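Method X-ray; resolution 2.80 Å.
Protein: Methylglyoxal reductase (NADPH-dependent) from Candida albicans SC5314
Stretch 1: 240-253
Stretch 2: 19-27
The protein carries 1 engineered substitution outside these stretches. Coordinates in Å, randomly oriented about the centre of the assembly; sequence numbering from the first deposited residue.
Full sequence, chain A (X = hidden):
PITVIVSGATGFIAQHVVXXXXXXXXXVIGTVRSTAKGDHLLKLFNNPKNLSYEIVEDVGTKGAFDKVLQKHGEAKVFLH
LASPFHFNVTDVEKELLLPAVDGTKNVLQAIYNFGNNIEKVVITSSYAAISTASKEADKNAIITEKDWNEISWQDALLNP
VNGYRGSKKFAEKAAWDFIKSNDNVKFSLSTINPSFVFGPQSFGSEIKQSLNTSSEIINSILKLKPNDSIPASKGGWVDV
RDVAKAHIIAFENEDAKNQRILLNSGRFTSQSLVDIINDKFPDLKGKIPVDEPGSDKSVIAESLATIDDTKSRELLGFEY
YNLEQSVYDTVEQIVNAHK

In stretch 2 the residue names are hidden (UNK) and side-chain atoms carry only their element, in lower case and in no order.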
ATOM      1  N   VAL A 240       0.939  -3.820  -7.312  1.00 31.31           N
ATOM      2  CA  VAL A 240       1.563  -2.632  -6.732  1.00 32.63           C
ATOM      3  C   VAL A 240       1.633  -1.494  -7.736  1.00 37.37           C
ATOM      4  O   VAL A 240       1.535  -0.318  -7.360  1.00 38.06           O
ATOM      5  CB  VAL A 240       2.968  -2.980  -6.198  1.00 32.96           C
ATOM      6  CG1 VAL A 240       3.843  -3.477  -7.321  1.00 31.23           C
ATOM      7  CG2 VAL A 240       3.613  -1.777  -5.500  1.00 28.93           C
ATOM      8  N   ARG A 241       1.809  -1.816  -9.021  1.00 36.48           N
ATOM      9  CA  ARG A 241       1.907  -0.779 -10.039  1.00 33.65           C
ATOM     10  C   ARG A 241       0.582  -0.041 -10.219  1.00 37.30           C
ATOM     11  O   ARG A 241       0.568   1.174 -10.455  1.00 34.07           O
ATOM     12  CB  ARG A 241       2.388  -1.406 -11.341  1.00 33.73           C
ATOM     13  CG  ARG A 241       3.851  -1.809 -11.258  1.00 34.14           C
ATOM     14  CD  ARG A 241       4.237  -2.799 -12.330  1.00 30.75           C
ATOM     15  NE  ARG A 241       3.481  -4.044 -12.217  1.00 37.40           N
ATOM     16  CZ  ARG A 241       3.704  -5.122 -12.967  1.00 37.53           C
ATOM     17  NH1 ARG A 241       4.669  -5.115 -13.877  1.00 33.25           N
ATOM     18  NH2 ARG A 241       2.971  -6.214 -12.799  1.00 36.02           N
ATOM     19  N   ASP A 242      -0.546  -0.751 -10.090  1.00 39.30           N
ATOM     20  CA  ASP A 242      -1.846  -0.084 -10.143  1.00 38.30           C
ATOM     21  C   ASP A 242      -2.111   0.739  -8.887  1.00 35.06           C
ATOM     22  O   ASP A 242      -2.739   1.800  -8.954  1.00 35.76           O
ATOM     23  CB  ASP A 242      -2.940  -1.121 -10.371  1.00 36.80           C
ATOM     24  CG  ASP A 242      -2.738  -1.871 -11.675  1.00 43.44           C
ATOM     25  OD1 ASP A 242      -2.254  -1.205 -12.634  1.00 45.96           O
ATOM     26  OD2 ASP A 242      -3.027  -3.101 -11.743  1.00 39.97           O
ATOM     27  N   VAL A 243      -1.635   0.281  -7.737  1.00 34.82           N
ATOM     28  CA  VAL A 243      -1.751   1.086  -6.535  1.00 32.59           C
ATOM     29  C   VAL A 243      -0.959   2.372  -6.702  1.00 37.29           C
ATOM     30  O   VAL A 243      -1.490   3.476  -6.518  1.00 40.02           O
ATOM     31  CB  VAL A 243      -1.287   0.275  -5.309  1.00 37.08           C
ATOM     32  CG1 VAL A 243      -1.378   1.103  -4.041  1.00 30.92           C
ATOM     33  CG2 VAL A 243      -2.114  -1.003  -5.173  1.00 31.59           C
ATOM     34  N   ALA A 244       0.319   2.245  -7.083  1.00 37.65           N
ATOM     35  CA  ALA A 244       1.150   3.413  -7.368  1.00 35.46           C
ATOM     36  C   ALA A 244       0.454   4.367  -8.334  1.00 38.10           C
ATOM     37  O   ALA A 244       0.412   5.581  -8.103  1.00 38.68           O
ATOM     38  CB  ALA A 244       2.499   2.979  -7.938  1.00 30.71           C
ATOM     39  N   LYS A 245      -0.100   3.836  -9.428  1.00 33.21           N
ATOM     40  CA  LYS A 245      -0.731   4.719 -10.394  1.00 34.42           C
ATOM     41  C   LYS A 245      -1.945   5.405  -9.788  1.00 37.27           C
ATOM     42  O   LYS A 245      -2.213   6.579 -10.074  1.00 37.62           O
ATOM     43  CB  LYS A 245      -1.121   3.948 -11.645  1.00 37.12           C
ATOM     44  CG  LYS A 245      -1.741   4.829 -12.705  1.00 34.58           C
ATOM     45  CD  LYS A 245      -1.878   4.095 -14.018  1.00 41.23           C
ATOM     46  CE  LYS A 245      -2.690   4.913 -15.024  1.00 49.85           C
ATOM     47  NZ  LYS A 245      -2.086   4.903 -16.389  1.00 58.22           N
ATOM     48  N   ALA A 246      -2.673   4.697  -8.919  1.00 36.94           N
ATOM     49  CA  ALA A 246      -3.852   5.292  -8.299  1.00 35.74           C
ATOM     50  C   ALA A 246      -3.473   6.487  -7.441  1.00 35.39           C
ATOM     51  O   ALA A 246      -4.173   7.501  -7.449  1.00 40.65           O
ATOM     52  CB  ALA A 246      -4.613   4.252  -7.476  1.00 32.28           C
ATOM     53  N   HIS A 247      -2.358   6.400  -6.713  1.00 32.78           N
ATOM     54  CA  HIS A 247      -1.886   7.571  -5.979  1.00 38.41           C
ATOM     55  C   HIS A 247      -1.768   8.785  -6.883  1.00 42.47           C
ATOM     56  O   HIS A 247      -2.047   9.912  -6.454  1.00 39.35           O
ATOM     57  CB  HIS A 247      -0.540   7.295  -5.320  1.00 37.57           C
ATOM     58  CG  HIS A 247      -0.657   6.500  -4.062  1.00 41.01           C
ATOM     59  ND1 HIS A 247      -0.953   5.150  -4.058  1.00 36.82           N
ATOM     60  CD2 HIS A 247      -0.559   6.870  -2.767  1.00 37.24           C
ATOM     61  CE1 HIS A 247      -1.020   4.726  -2.809  1.00 36.97           C
ATOM     62  NE2 HIS A 247      -0.778   5.748  -2.006  1.00 36.71           N
ATOM     63  N   ILE A 248      -1.359   8.584  -8.136  1.00 38.96           N
ATOM     64  CA  ILE A 248      -1.179   9.738  -8.999  1.00 40.10           C
ATOM     65  C   ILE A 248      -2.508  10.196  -9.569  1.00 45.45           C
ATOM     66  O   ILE A 248      -2.801  11.397  -9.587  1.00 47.75           O
ATOM     67  CB  ILE A 248      -0.152   9.434 -10.091  1.00 42.36           C
ATOM     68  CG1 ILE A 248       1.236   9.390  -9.458  1.00 39.58           C
ATOM     69  CG2 ILE A 248      -0.241  10.470 -11.212  1.00 40.02           C
ATOM     70  CD1 ILE A 248       2.220   8.511 -10.206  1.00 41.16           C
ATOM     71  N   ILE A 249      -3.351   9.265 -10.020  1.00 44.07           N
ATOM     72  CA  ILE A 249      -4.666   9.688 -10.491  1.00 46.83           C
ATOM     73  C   ILE A 249      -5.427  10.374  -9.363  1.00 47.24           C
ATOM     74  O   ILE A 249      -6.263  11.248  -9.614  1.00 46.61           O
ATOM     75  CB  ILE A 249      -5.464   8.497 -11.075  1.00 46.41           C
ATOM     76  CG1 ILE A 249      -4.657   7.740 -12.140  1.00 41.33           C
ATOM     77  CG2 ILE A 249      -6.786   8.968 -11.661  1.00 48.66           C
ATOM     78  CD1 ILE A 249      -4.353   8.557 -13.361  1.00 49.96           C
ATOM     79  N   ALA A 250      -5.094  10.052  -8.111  1.00 45.57           N
ATOM     80  CA  ALA A 250      -5.877  10.540  -6.983  1.00 46.79           C
ATOM     81  C   ALA A 250      -5.773  12.050  -6.809  1.00 51.74           C
ATOM     82  O   ALA A 250      -6.712  12.668  -6.289  1.00 57.09           O
ATOM     83  CB  ALA A 250      -5.448   9.841  -5.696  1.00 44.70           C
ATOM     84  N   PHE A 251      -4.655  12.669  -7.203  1.00 46.75           N
ATOM     85  CA  PHE A 251      -4.585  14.123  -7.148  1.00 47.20           C
ATOM     86  C   PHE A 251      -4.687  14.801  -8.515  1.00 49.43           C
ATOM     87  O   PHE A 251      -4.942  16.005  -8.568  1.00 50.25           O
ATOM     88  CB  PHE A 251      -3.308  14.583  -6.426  1.00 43.56           C
ATOM     89  CG  PHE A 251      -2.040  14.372  -7.209  1.00 45.69           C
ATOM     90  CD1 PHE A 251      -1.662  15.255  -8.219  1.00 48.86           C
ATOM     91  CD2 PHE A 251      -1.201  13.317  -6.908  1.00 43.48           C
ATOM     92  CE1 PHE A 251      -0.491  15.068  -8.940  1.00 46.86           C
ATOM     93  CE2 PHE A 251      -0.033  13.123  -7.622  1.00 45.77           C
ATOM     94  CZ  PHE A 251       0.326  14.006  -8.638  1.00 46.38           C
ATOM     95  N   GLU A 252      -4.503  14.072  -9.613  1.00 49.76           N
ATOM     96  CA  GLU A 252      -4.619  14.686 -10.932  1.00 48.83           C
ATOM     97  C   GLU A 252      -6.069  14.804 -11.378  1.00 55.66           C
ATOM     98  O   GLU A 252      -6.425  15.746 -12.095  1.00 62.10           O
ATOM     99  CB  GLU A 252      -3.843  13.874 -11.967  1.00 52.01           C
ATOM    100  CG  GLU A 252      -2.329  13.924 -11.859  1.00 50.24           C
ATOM    101  CD  GLU A 252      -1.662  13.235 -13.055  1.00 60.11           C
ATOM    102  OE1 GLU A 252      -2.208  12.209 -13.544  1.00 58.12           O
ATOM    103  OE2 GLU A 252      -0.598  13.722 -13.514  1.00 63.53           O
ATOM    104  N   ASN A 253      -6.901  13.848 -10.995  1.00 59.08           N
ATOM    105  CA  ASN A 253      -8.331  13.909 -11.241  1.00 58.99           C
ATOM    106  C   ASN A 253      -9.010  14.671 -10.107  1.00 62.04           C
ATOM    107  O   ASN A 253      -8.810  14.364  -8.927  1.00 61.10           O
ATOM    108  CB  ASN A 253      -8.895  12.495 -11.369  1.00 53.37           C
ATOM    109  CG  ASN A 253     -10.383  12.475 -11.554  1.00 58.38           C
ATOM    110  OD1 ASN A 253     -11.034  13.521 -11.605  1.00 63.84           O
ATOM    111  ND2 ASN A 253     -10.940  11.274 -11.674  1.00 56.53           N
ATOM    112  N   UNK A  19       8.780   6.491  -9.639  1.00 36.84           N
ATOM    113  CA  UNK A  19       9.059   6.194 -11.042  1.00 32.90           C
ATOM    114  C   UNK A  19       7.970   6.750 -11.952  1.00 32.77           C
ATOM    115  O   UNK A  19       8.257   7.397 -12.964  1.00 31.57           O
ATOM    116  c   UNK A  19       9.197   4.683 -11.237  1.00 33.88           C
ATOM    117  c   UNK A  19       9.573   4.287 -12.648  1.00 32.33           C
ATOM    118  n   UNK A  19      10.913   0.773 -12.559  1.00 52.74           N
ATOM    119  c   UNK A  19       9.382   2.805 -12.921  1.00 43.17           C
ATOM    120  c   UNK A  19      10.172   1.928 -11.926  1.00 51.72           C
ATOM    121  N   UNK A  20       6.706   6.522 -11.601  1.00 35.73           N
ATOM    122  CA  UNK A  20       5.638   7.039 -12.448  1.00 36.66           C
ATOM    123  C   UNK A  20       5.571   8.561 -12.404  1.00 41.88           C
ATOM    124  O   UNK A  20       5.355   9.199 -13.442  1.00 43.21           O
ATOM    125  c   UNK A  20       2.899   4.396 -12.136  1.00 37.15           C
ATOM    126  o   UNK A  20       1.969   5.140 -12.464  1.00 45.42           O
ATOM    127  n   UNK A  20       2.719   3.129 -11.790  1.00 35.68           N
ATOM    128  c   UNK A  20       4.306   6.428 -12.050  1.00 35.63           C
ATOM    129  c   UNK A  20       4.300   4.917 -12.101  1.00 33.72           C
ATOM    130  N   UNK A  21       5.759   9.163 -11.222  1.00 38.35           N
ATOM    131  CA  UNK A  21       5.799  10.620 -11.136  1.00 33.82           C
ATOM    132  C   UNK A  21       6.911  11.198 -12.007  1.00 38.87           C
ATOM    133  O   UNK A  21       6.686  12.161 -12.739  1.00 44.97           O
ATOM    134  c   UNK A  21       4.737  11.161  -8.767  1.00 38.61           C
ATOM    135  c   UNK A  21       3.690  12.154  -9.302  1.00 36.28           C
ATOM    136  c   UNK A  21       5.970  11.069  -9.684  1.00 39.15           C
ATOM    137  c   UNK A  21       5.163  11.544  -7.368  1.00 31.69           C
ATOM    138  N   UNK A  22       8.124  10.626 -11.949  1.00 40.83           N
ATOM    139  CA  UNK A  22       9.227  11.158 -12.758  1.00 37.64           C
ATOM    140  C   UNK A  22       8.901  11.122 -14.240  1.00 42.01           C
ATOM    141  O   UNK A  22       9.255  12.046 -14.985  1.00 49.87           O
ATOM    142  c   UNK A  22      11.205  10.617 -11.196  1.00 38.23           C
ATOM    143  c   UNK A  22      12.455   9.748 -11.147  1.00 33.56           C
ATOM    144  c   UNK A  22      11.528  12.113 -10.993  1.00 32.64           C
ATOM    145  c   UNK A  22      10.512  10.378 -12.520  1.00 30.20           C
ATOM    146  N   UNK A  23       8.238  10.057 -14.692  1.00 41.96           N
ATOM    147  CA  UNK A  23       7.920   9.907 -16.107  1.00 42.63           C
ATOM    148  C   UNK A  23       6.813  10.842 -16.576  1.00 44.90           C
ATOM    149  O   UNK A  23       6.571  10.921 -17.779  1.00 54.58           O
ATOM    150  c   UNK A  23       7.529   8.464 -16.415  1.00 28.47           C
ATOM    151  N   UNK A  24       6.115  11.522 -15.671  1.00 47.39           N
ATOM    152  CA  UNK A  24       5.191  12.587 -16.034  1.00 47.78           C
ATOM    153  C   UNK A  24       5.795  13.966 -15.781  1.00 49.33           C
ATOM    154  O   UNK A  24       5.063  14.948 -15.651  1.00 50.82           O
ATOM    155  c   UNK A  24       3.864  12.419 -15.283  1.00 46.31           C
ATOM    156  c   UNK A  24       1.907  10.823 -14.830  1.00 40.96           C
ATOM    157  n   UNK A  24      -0.330   9.660 -15.086  1.00 59.11           N
ATOM    158  c   UNK A  24       0.532  10.818 -15.485  1.00 50.74           C
ATOM    159  c   UNK A  24       2.983  11.287 -15.820  1.00 48.40           C
ATOM    160  N   UNK A  25       7.121  14.045 -15.686  1.00 49.60           N
ATOM    161  CA  UNK A  25       7.851  15.306 -15.551  1.00 55.21           C
ATOM    162  C   UNK A  25       7.368  16.150 -14.368  1.00 52.37           C
ATOM    163  O   UNK A  25       7.338  17.382 -14.445  1.00 52.12           O
ATOM    164  c   UNK A  25       8.235  15.283 -18.079  1.00 69.11           C
ATOM    165  c   UNK A  25       7.798  16.112 -16.859  1.00 55.30           C
ATOM    166  n   UNK A  25       7.421  15.311 -19.136  1.00 70.55           N
ATOM    167  o   UNK A  25       9.282  14.612 -18.060  1.00 73.82           O
ATOM    168  N   UNK A  26       7.000  15.510 -13.262  1.00 46.45           N
ATOM    169  CA  UNK A  26       6.871  16.241 -12.009  1.00 46.61           C
ATOM    170  C   UNK A  26       8.233  16.408 -11.350  1.00 49.20           C
ATOM    171  O   UNK A  26       9.166  15.633 -11.584  1.00 50.05           O
ATOM    172  c   UNK A  26       3.643  16.573 -11.126  1.00 41.95           C
ATOM    173  c   UNK A  26       5.939  15.526 -11.037  1.00 45.10           C
ATOM    174  c   UNK A  26       2.629  14.382 -12.504  1.00 39.76           C
ATOM    175  o   UNK A  26       0.487  15.431 -12.541  1.00 45.78           O
ATOM    176  c   UNK A  26       1.812  15.453 -12.174  1.00 44.93           C
ATOM    177  c   UNK A  26       3.960  14.414 -12.142  1.00 41.98           C
ATOM    178  c   UNK A  26       4.492  15.507 -11.449  1.00 49.78           C
ATOM    179  c   UNK A  26       2.314  16.548 -11.485  1.00 38.05           C
ATOM    180  N   UNK A  27       8.349  17.426 -10.514  1.00 48.42           N
ATOM    181  CA  UNK A  27       9.516  17.539  -9.656  1.00 54.94           C
ATOM    182  C   UNK A  27       9.183  16.836  -8.346  1.00 49.66           C
ATOM    183  O   UNK A  27       8.200  17.181  -7.677  1.00 47.43           O
ATOM    184  c   UNK A  27       9.925  19.000  -9.448  1.00 55.26           C
ATOM    185  n   UNK A  27      12.877  20.300  -9.774  1.00 77.62           N
ATOM    186  o   UNK A  27      11.338  21.858 -10.352  1.00 85.86           O
ATOM    187  c   UNK A  27      10.734  19.546 -10.630  1.00 67.82           C
ATOM    188  c   UNK A  27      11.678  20.670 -10.240  1.00 84.13           C
TER

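Position 19 carries four carbons in a row ending in a nitrogen, an unbranched chain that makes no contact with stretch 1. That is a lysine, Lys19; its NZ is hydrogen-bonded elsewhere in the structure, and the side chain makes no contact here.

Position 20 has three carbons, the third bearing one oxygen and one nitrogen, and its CA-to-CB bond points toward the other helix. The terminal nitrogen of position 20 lies 3.2 Å from Arg241 O and its terminal oxygen 3.4 Å from Lys245 CB. Two carbons before the carbonyl carbon mean a glutamine or a glutamate, and the nitrogen makes it Gln20. Gln20 NE2 donates a hydrogen bond to Arg241 O at 3.2 Å, with a bent angle of 137°. That carbonyl already accepts Lys245 N within its own helix, so the amide adds a second donor to a helical oxygen. The stem is used too, for Gln20 CB packs 3.5 Å from Ile248 CD1.

Position 21 shows four carbons forked at the second. Its CA-to-CB bond runs sideways, but the end of the chain comes nearer to stretch 1, where one branch-end carbon touches both Ile248 and Phe251. This is Leu21, and one methyl serves two neighbours: Leu21 CD2 is 3.7 Å from Ile248 CG1 and 3.9 Å from Phe251 CZ, where it meets the edge of the phenylalanine ring.

Position 22 has the same forked four-carbon pattern but lies out of reach of stretch 1: Leu22. Position 23 has a single carbon and touches nothing on stretch 1: Ala23.

Position 24 is again four carbons in a row ending in nitrogen, now directed toward stretch 1, with that nitrogen near a carboxylate. It is Lys24, and Lys24 NZ forms a salt bridge with Glu252 OE1 at 3.5 Å while lying 4.0 Å from Ile248 CG2. Its chi3 and chi4 fall between wells.

Position 25 has two carbons, the second carrying oxygen and nitrogen; this short amide is Asn25. Its positive phi and psi, 55° and 36°, belong to the turn, and its side chain is out of reach.

Position 26 is one carbon followed by a six-carbon ring bearing an oxygen; the ring lies against Phe251, and the oxygen is near Glu252. It is Tyr26. The edge of Phe251 points toward its face, offset, with centroids 5.7 Å apart and planes at 78°. Tyr26 OH sits 2.2 Å from Glu252 OE2, too short to be credible, so nothing should rest on that pair.

Position 27 has three carbons, the third with oxygen and nitrogen: Gln27, exposed and remote.

The contact joins two helices crossing at -49°, with axes 10.0 Å apart at closest approach. Ile248 is central, meeting Gln20, Leu21 and Lys24. Polar ends flank this apolar middle: the Gln20 amide reaches a backbone carbonyl near one end of the helix, and Lys24 pairs with Glu252 near the other. Past the helical part of stretch 2, the turn delivers Tyr26 to Phe251, extending the packing beyond the helical segment.

Stretch 2, residues 19-27: KQLLAKNYQ
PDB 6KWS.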